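Local atomic coordinates of aldehyde dehydrogenase (Burkholderia vietnamiensis, PDB entry 5KF0), a protein that probably oxidises aldehydes to carboxylic acids with a nicotinamide dinucleotide as electron acceptor, and binds NADPH. Residues E93-E98 with F163-A168; L184-A187 with G193-I196. All blocks are in the same frame, centred on the assembly; numbering follows the deposited sequence. Where two conformers were deposited one is given.

Interaction 1 of 2, residues E93-E98 with F163-A168. With MG (magnesium ion), chain F; NDP (NADPH dihydro-nicotinamide-adenine-dinucleotide phosphate), chain E.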
loop_
_atom_site.group_PDB
_atom_site.type_symbol
_atom_site.label_atom_id
_atom_site.label_comp_id
_atom_site.label_asym_id
_atom_site.label_seq_id
_atom_site.Cartn_x
_atom_site.Cartn_y
_atom_site.Cartn_z
ATOM N N GLU A 93 -27.337 12.015 -27.042
ATOM C CA GLU A 93 -27.915 11.986 -28.379
ATOM C C GLU A 93 -26.838 11.777 -29.435
ATOM O O GLU A 93 -27.044 11.032 -30.398
ATOM C CB GLU A 93 -28.697 13.269 -28.669
ATOM C CG GLU A 93 -29.086 13.346 -30.142
ATOM C CD GLU A 93 -30.123 14.397 -30.461
ATOM O OE1 GLU A 93 -30.082 15.498 -29.872
ATOM O OE2 GLU A 93 -30.982 14.109 -31.320
ATOM N N ALA A 94 -25.686 12.438 -29.281
ATOM C CA ALA A 94 -24.598 12.240 -30.236
ATOM C C ALA A 94 -24.200 10.774 -30.293
ATOM O O ALA A 94 -24.015 10.205 -31.376
ATOM C CB ALA A 94 -23.398 13.107 -29.856
ATOM N N LEU A 95 -24.097 10.143 -29.125
ATOM C CA LEU A 95 -23.748 8.731 -29.063
ATOM C C LEU A 95 -24.830 7.869 -29.705
ATOM O O LEU A 95 -24.528 6.926 -30.446
ATOM C CB LEU A 95 -23.517 8.341 -27.607
ATOM C CG LEU A 95 -23.288 6.893 -27.220
ATOM C CD1 LEU A 95 -22.145 6.298 -28.035
ATOM C CD2 LEU A 95 -22.960 6.873 -25.734
ATOM N N CYS A 96 -26.095 8.182 -29.436
ATOM C CA CYS A 96 -27.199 7.446 -30.032
ATOM C C CYS A 96 -27.117 7.487 -31.554
ATOM O O CYS A 96 -27.269 6.463 -32.228
ATOM C CB CYS A 96 -28.510 8.047 -29.532
ATOM S SG CYS A 96 -29.984 7.245 -30.081
ATOM N N ILE A 97 -26.855 8.668 -32.109
ATOM C CA ILE A 97 -26.829 8.827 -33.557
ATOM C C ILE A 97 -25.621 8.112 -34.155
ATOM O O ILE A 97 -25.762 7.252 -35.034
ATOM C CB ILE A 97 -26.841 10.318 -33.926
ATOM C CG1 ILE A 97 -28.168 10.947 -33.510
ATOM C CG2 ILE A 97 -26.621 10.501 -35.435
ATOM C CD1 ILE A 97 -28.147 12.463 -33.572
ATOM N N GLU A 98 -24.414 8.467 -33.700
ATOM C CA GLU A 98 -23.221 8.034 -34.417
ATOM C C GLU A 98 -22.858 6.577 -34.150
ATOM O O GLU A 98 -22.162 5.972 -34.973
ATOM C CB GLU A 98 -22.022 8.942 -34.087
ATOM C CG GLU A 98 -21.414 8.809 -32.703
ATOM C CD GLU A 98 -20.214 9.735 -32.525
ATOM O OE1 GLU A 98 -19.667 10.188 -33.555
ATOM O OE2 GLU A 98 -19.830 10.019 -31.365
ATOM N N PHE A 163 -18.029 1.937 -27.483
ATOM C CA PHE A 163 -18.184 2.749 -26.277
ATOM C C PHE A 163 -17.260 3.946 -26.462
ATOM O O PHE A 163 -16.250 4.081 -25.756
ATOM C CB PHE A 163 -17.833 1.996 -24.989
ATOM C CG PHE A 163 -18.461 0.624 -24.847
ATOM C CD1 PHE A 163 -19.738 0.344 -25.326
ATOM C CD2 PHE A 163 -17.773 -0.382 -24.196
ATOM C CE1 PHE A 163 -20.295 -0.927 -25.166
ATOM C CE2 PHE A 163 -18.324 -1.649 -24.027
ATOM C CZ PHE A 163 -19.581 -1.923 -24.518
ATOM N N PRO A 164 -17.559 4.822 -27.423
ATOM C CA PRO A 164 -16.555 5.830 -27.806
ATOM C C PRO A 164 -16.294 6.863 -26.729
ATOM O O PRO A 164 -15.163 7.350 -26.625
ATOM C CB PRO A 164 -17.153 6.465 -29.064
ATOM C CG PRO A 164 -18.633 6.289 -28.912
ATOM C CD PRO A 164 -18.808 4.960 -28.204
ATOM N N LEU A 165 -17.300 7.225 -25.934
ATOM C CA LEU A 165 -17.075 8.183 -24.857
ATOM C C LEU A 165 -16.260 7.556 -23.737
ATOM O O LEU A 165 -15.198 8.065 -23.361
ATOM C CB LEU A 165 -18.411 8.696 -24.313
ATOM C CG LEU A 165 -19.164 9.651 -25.236
ATOM C CD1 LEU A 165 -20.502 10.040 -24.624
ATOM C CD2 LEU A 165 -18.330 10.880 -25.508
ATOM N N ASN A 166 -16.744 6.443 -23.180
ATOM C CA ASN A 166 -16.108 5.947 -21.968
ATOM C C ASN A 166 -14.738 5.331 -22.232
ATOM O O ASN A 166 -13.849 5.429 -21.374
ATOM C CB ASN A 166 -16.998 4.934 -21.264
ATOM C CG ASN A 166 -16.580 4.745 -19.807
ATOM O OD1 ASN A 166 -16.256 5.717 -19.112
ATOM N ND2 ASN A 166 -16.560 3.517 -19.361
ATOM N N LEU A 167 -14.538 4.690 -23.389
ATOM C CA LEU A 167 -13.220 4.114 -23.645
ATOM C C LEU A 167 -12.194 5.189 -23.990
ATOM O O LEU A 167 -11.007 5.031 -23.686
ATOM C CB LEU A 167 -13.313 3.045 -24.727
ATOM C CG LEU A 167 -14.146 1.857 -24.233
ATOM C CD1 LEU A 167 -14.427 0.899 -25.404
ATOM C CD2 LEU A 167 -13.461 1.119 -23.052
ATOM N N ALA A 168 -12.616 6.298 -24.591
ATOM C CA ALA A 168 -11.711 7.439 -24.686
ATOM C C ALA A 168 -11.387 7.985 -23.299
ATOM O O ALA A 168 -10.231 8.328 -23.013
ATOM C CB ALA A 168 -12.329 8.528 -25.566
HETATM MG MG MG F . -31.998 15.583 -31.979
HETATM P PA NDP E . -11.101 -1.792 -34.729
HETATM O O1A NDP E . -9.914 -2.617 -34.359
HETATM O O2A NDP E . -11.637 -2.123 -36.122
HETATM O O5B NDP E . -10.798 -0.234 -34.653
HETATM C C5B NDP E . -10.428 0.310 -33.361
HETATM C C4B NDP E . -9.644 1.577 -33.576
HETATM O O4B NDP E . -8.364 1.258 -34.167
HETATM C C3B NDP E . -10.301 2.593 -34.521
HETATM O O3B NDP E . -9.998 3.922 -34.105
HETATM C C2B NDP E . -9.594 2.288 -35.842
HETATM O O2B NDP E . -9.573 3.384 -36.780
HETATM C C1B NDP E . -8.188 2.059 -35.317
HETATM N N9A NDP E . -7.304 1.362 -36.243
HETATM C C8A NDP E . -7.539 0.214 -36.951
HETATM N N7A NDP E . -6.510 -0.195 -37.657
HETATM C C5A NDP E . -5.534 0.754 -37.396
HETATM C C6A NDP E . -4.201 0.893 -37.830
HETATM N N6A NDP E . -3.602 0.055 -38.686
HETATM N N1A NDP E . -3.495 1.947 -37.360
HETATM C C2A NDP E . -4.090 2.801 -36.525
HETATM N N3A NDP E . -5.338 2.778 -36.051
HETATM C C4A NDP E . -6.011 1.722 -36.528
HETATM O O3 NDP E . -12.241 -2.016 -33.645
HETATM P PN NDP E . -13.748 -1.516 -33.539
HETATM O O1N NDP E . -13.789 -0.033 -33.596
HETATM O O2N NDP E . -14.533 -2.246 -34.598
HETATM O O5D NDP E . -14.217 -1.975 -32.096
HETATM C C5D NDP E . -14.609 -3.313 -31.746
HETATM C C4D NDP E . -13.427 -4.024 -31.135
HETATM O O4D NDP E . -12.963 -3.297 -29.965
HETATM C C3D NDP E . -13.773 -5.438 -30.660
HETATM O O3D NDP E . -12.759 -6.387 -30.972
HETATM C C2D NDP E . -13.942 -5.240 -29.155
HETATM O O2D NDP E . -13.794 -6.400 -28.344
HETATM C C1D NDP E . -12.868 -4.197 -28.878
HETATM N N1N NDP E . -13.182 -3.539 -27.615
HETATM C C2N NDP E . -12.344 -3.633 -26.529
HETATM C C3N NDP E . -12.683 -3.173 -25.308
HETATM C C7N NDP E . -11.740 -3.199 -24.157
HETATM O O7N NDP E . -11.816 -2.284 -23.324
HETATM N N7N NDP E . -10.905 -4.227 -24.025
HETATM C C4N NDP E . -14.052 -2.647 -25.066
HETATM C C5N NDP E . -14.725 -2.292 -26.349
HETATM C C6N NDP E . -14.315 -2.789 -27.501
HETATM P P2B NDP E . -10.803 3.619 -37.839
HETATM O O1X NDP E . -11.899 2.687 -37.483
HETATM O O2X NDP E . -11.085 5.087 -37.704
HETATM O O3X NDP E . -10.236 3.343 -39.216
#

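Interaction 2 of 2, residues L184-A187 with G193-I196. With NDP (NADPH dihydro-nicotinamide-adenine-dinucleotide phosphate), chain E.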
loop_
_atom_site.group_PDB
_atom_site.type_symbol
_atom_site.label_atom_id
_atom_site.label_comp_id
_atom_site.label_asym_id
_atom_site.label_seq_id
_atom_site.Cartn_x
_atom_site.Cartn_y
_atom_site.Cartn_z
ATOM N N LEU A 184 -5.210 11.772 -29.300
ATOM C CA LEU A 184 -6.254 10.752 -29.362
ATOM C C LEU A 184 -6.801 10.662 -30.780
ATOM O O LEU A 184 -7.179 11.681 -31.368
ATOM C CB LEU A 184 -7.397 11.079 -28.391
ATOM C CG LEU A 184 -8.681 10.235 -28.531
ATOM C CD1 LEU A 184 -8.430 8.770 -28.165
ATOM C CD2 LEU A 184 -9.825 10.814 -27.681
ATOM N N LYS A 185 -6.833 9.449 -31.321
ATOM C CA LYS A 185 -7.499 9.169 -32.591
ATOM C C LYS A 185 -8.753 8.363 -32.302
ATOM O O LYS A 185 -8.662 7.162 -31.998
ATOM C CB LYS A 185 -6.587 8.396 -33.545
ATOM C CG LYS A 185 -7.140 8.363 -34.978
ATOM C CD LYS A 185 -6.631 7.158 -35.778
ATOM C CE LYS A 185 -7.480 5.916 -35.482
ATOM N NZ LYS A 185 -8.896 6.128 -35.958
ATOM N N PRO A 186 -9.934 8.960 -32.364
ATOM C CA PRO A 186 -11.161 8.193 -32.162
ATOM C C PRO A 186 -11.467 7.358 -33.396
ATOM O O PRO A 186 -10.857 7.519 -34.455
ATOM C CB PRO A 186 -12.220 9.285 -31.955
ATOM C CG PRO A 186 -11.731 10.400 -32.874
ATOM C CD PRO A 186 -10.207 10.354 -32.767
ATOM N N ALA A 187 -12.448 6.471 -33.249
ATOM C CA ALA A 187 -12.935 5.719 -34.399
ATOM C C ALA A 187 -13.614 6.654 -35.397
ATOM O O ALA A 187 -14.398 7.530 -35.017
ATOM C CB ALA A 187 -13.921 4.638 -33.953
ATOM N N GLY A 193 -18.293 12.237 -30.214
ATOM C CA GLY A 193 -18.154 12.246 -28.763
ATOM C C GLY A 193 -16.780 12.712 -28.315
ATOM O O GLY A 193 -16.657 13.576 -27.440
ATOM N N ALA A 194 -15.728 12.154 -28.927
ATOM C CA ALA A 194 -14.361 12.567 -28.608
ATOM C C ALA A 194 -14.131 14.049 -28.895
ATOM O O ALA A 194 -13.377 14.714 -28.166
ATOM C CB ALA A 194 -13.367 11.709 -29.398
ATOM N N LEU A 195 -14.757 14.582 -29.947
ATOM C CA LEU A 195 -14.590 15.998 -30.265
ATOM C C LEU A 195 -15.369 16.893 -29.307
ATOM O O LEU A 195 -14.993 18.050 -29.109
ATOM C CB LEU A 195 -15.007 16.274 -31.709
ATOM C CG LEU A 195 -14.110 15.565 -32.727
ATOM C CD1 LEU A 195 -14.705 15.692 -34.121
ATOM C CD2 LEU A 195 -12.673 16.114 -32.701
ATOM N N ILE A 196 -16.448 16.389 -28.698
ATOM C CA ILE A 196 -17.098 17.166 -27.642
ATOM C C ILE A 196 -16.236 17.164 -26.379
ATOM O O ILE A 196 -16.078 18.201 -25.713
ATOM C CB ILE A 196 -18.517 16.636 -27.368
ATOM C CG1 ILE A 196 -19.419 16.859 -28.588
ATOM C CG2 ILE A 196 -19.109 17.342 -26.141
ATOM C CD1 ILE A 196 -20.739 16.119 -28.492
HETATM P PA NDP E . -11.101 -1.792 -34.729
HETATM O O1A NDP E . -9.914 -2.617 -34.359
HETATM O O2A NDP E . -11.637 -2.123 -36.122
HETATM O O5B NDP E . -10.798 -0.234 -34.653
HETATM C C5B NDP E . -10.428 0.310 -33.361
HETATM C C4B NDP E . -9.644 1.577 -33.576
HETATM O O4B NDP E . -8.364 1.258 -34.167
HETATM C C3B NDP E . -10.301 2.593 -34.521
HETATM O O3B NDP E . -9.998 3.922 -34.105
HETATM C C2B NDP E . -9.594 2.288 -35.842
HETATM O O2B NDP E . -9.573 3.384 -36.780
HETATM C C1B NDP E . -8.188 2.059 -35.317
HETATM N N9A NDP E . -7.304 1.362 -36.243
HETATM C C8A NDP E . -7.539 0.214 -36.951
HETATM N N7A NDP E . -6.510 -0.195 -37.657
HETATM C C5A NDP E . -5.534 0.754 -37.396
HETATM C C6A NDP E . -4.201 0.893 -37.830
HETATM N N6A NDP E . -3.602 0.055 -38.686
HETATM N N1A NDP E . -3.495 1.947 -37.360
HETATM C C2A NDP E . -4.090 2.801 -36.525
HETATM N N3A NDP E . -5.338 2.778 -36.051
HETATM C C4A NDP E . -6.011 1.722 -36.528
HETATM O O3 NDP E . -12.241 -2.016 -33.645
HETATM P PN NDP E . -13.748 -1.516 -33.539
HETATM O O1N NDP E . -13.789 -0.033 -33.596
HETATM O O2N NDP E . -14.533 -2.246 -34.598
HETATM O O5D NDP E . -14.217 -1.975 -32.096
HETATM C C5D NDP E . -14.609 -3.313 -31.746
HETATM C C4D NDP E . -13.427 -4.024 -31.135
HETATM O O4D NDP E . -12.963 -3.297 -29.965
HETATM C C3D NDP E . -13.773 -5.438 -30.660
HETATM O O3D NDP E . -12.759 -6.387 -30.972
HETATM C C2D NDP E . -13.942 -5.240 -29.155
HETATM O O2D NDP E . -13.794 -6.400 -28.344
HETATM C C1D NDP E . -12.868 -4.197 -28.878
HETATM N N1N NDP E . -13.182 -3.539 -27.615
HETATM C C2N NDP E . -12.344 -3.633 -26.529
HETATM C C3N NDP E . -12.683 -3.173 -25.308
HETATM C C7N NDP E . -11.740 -3.199 -24.157
HETATM O O7N NDP E . -11.816 -2.284 -23.324
HETATM N N7N NDP E . -10.905 -4.227 -24.025
HETATM C C4N NDP E . -14.052 -2.647 -25.066
HETATM C C5N NDP E . -14.725 -2.292 -26.349
HETATM C C6N NDP E . -14.315 -2.789 -27.501
HETATM P P2B NDP E . -10.803 3.619 -37.839
HETATM O O1X NDP E . -11.899 2.687 -37.483
HETATM O O2X NDP E . -11.085 5.087 -37.704
HETATM O O3X NDP E . -10.236 3.343 -39.216
#

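Interaction 1 of 2, residues E93-E98 with F163-A168
With CG anti to the backbone N (chi1 173°) and chi2 near 54°, Leu-95 holds its methyl fork out from helix 88-99 toward Pro-164 and Leu-165 of segment 163-168. Two conformers of Leu-95 were deposited, so these details hold for one of them. In it each branch has its own partner. CD1 comes up to the CG-CD side of the proline ring, equally far (3.6 Å) from Pro-164 CD and Pro-164 CG. CD2 turns to the leucine beyond, with Leu-165 CD1 4.2 Å from Leu-95 CD2. Leu-165 reaches it because its CG is anti to the carbonyl carbon (chi1 -72°), which leaves the side chain slanting across that of Leu-95.

No hydrogen bond crosses the interface, and its three touching residues are buried. It illustrates how a single branched side chain can bridge two helices whose backbones stay apart: the nearest CA atoms, those of Leu-95 and Pro-164, are 7.9 Å from each other.

Away from the contact, both segments reach bound groups. Glu-93 OE2 binds the magnesium ion at 1.9 Å, together with His-6 and His-8 of the N-terminal histidine run, which is probably a purification tag. One turn beyond Pro-164, Leu-167 meets the cofactor, its CD1 only 3.3 Å from C5N of the nicotinamide ring, and Phe-163 lies obliquely beside the same ring atom.

Helix 103-123 lies alongside: Ser-106 and Glu-109 pack on Leu-95, while the Glu-109 carboxylate accepts a hydrogen bond from the backbone N of Asn-166. The contact thus joins helix 88-99 to the helix that follows strand 155-158 of the largely parallel cofactor-binding sheet.

Interaction 2 of 2, residues L184-A187 with G193-I196
Apolar packing between Pro-186, Leu-184 and Ala-194 makes up the whole direct contact. The methyl of Ala-194 is the shared element: Pro-186 CB lies 3.7 Å from Ala-194 CB, and Leu-184 CD2 reaches the same methyl at 4.0 Å. A small side chain on the helix thereby lets it settle close to the strand end, with the CA atoms of Pro-186 and Ala-194 6.5 Å apart.

Hydrogen bonding belongs to the other face of the strand, where Lys-185 points away from the helix toward NADPH. Its chain leaves the backbone extended and then bends at chi3 (83°) and chi4, which folds the ammonium back. NZ lies within hydrogen-bonding range of O2B (2.9 Å), O2X (3.0 Å) and O3B (3.1 Å) of the adenosine ribose and its 2'-phosphate. Pro-186 O, 2.8 Å from NZ, which stands 40° above the carbonyl plane, and Ala-216 O bring the acceptors to five, more than three ammonium hydrogens can serve singly, so some bonds must be shared.

Within the Rossmann-like sheet, strand 182-185 runs between strands 155-158 and 211-213; helix 192-202 forms the beta-alpha-beta crossover to the latter, with Ala-194 also packed on Val-213.

How the interactions relate
Interactions 1 and 2 follow each other along the chain, helix 164-178 leading into strand 182-185, and their centres lie 9 Å apart. The polar join is Glu-98, whose OE2 accepts a probable hydrogen bond from Gly-193 N at 2.9 Å while OE1 takes the amide of Val-192, so its carboxylate meets the first turn of helix 192-202. Packing does the rest: Leu-165 CD2 lies 3.5 Å from Gly-193 CA, and Ala-168 CB 4.0 Å from Leu-184 CD2. Both contacts border NADPH, at different halves of the dinucleotide, 163-168 beside the nicotinamide and 184-187 beside the phosphorylated adenosine ribose; the magnesium ion is remote from it.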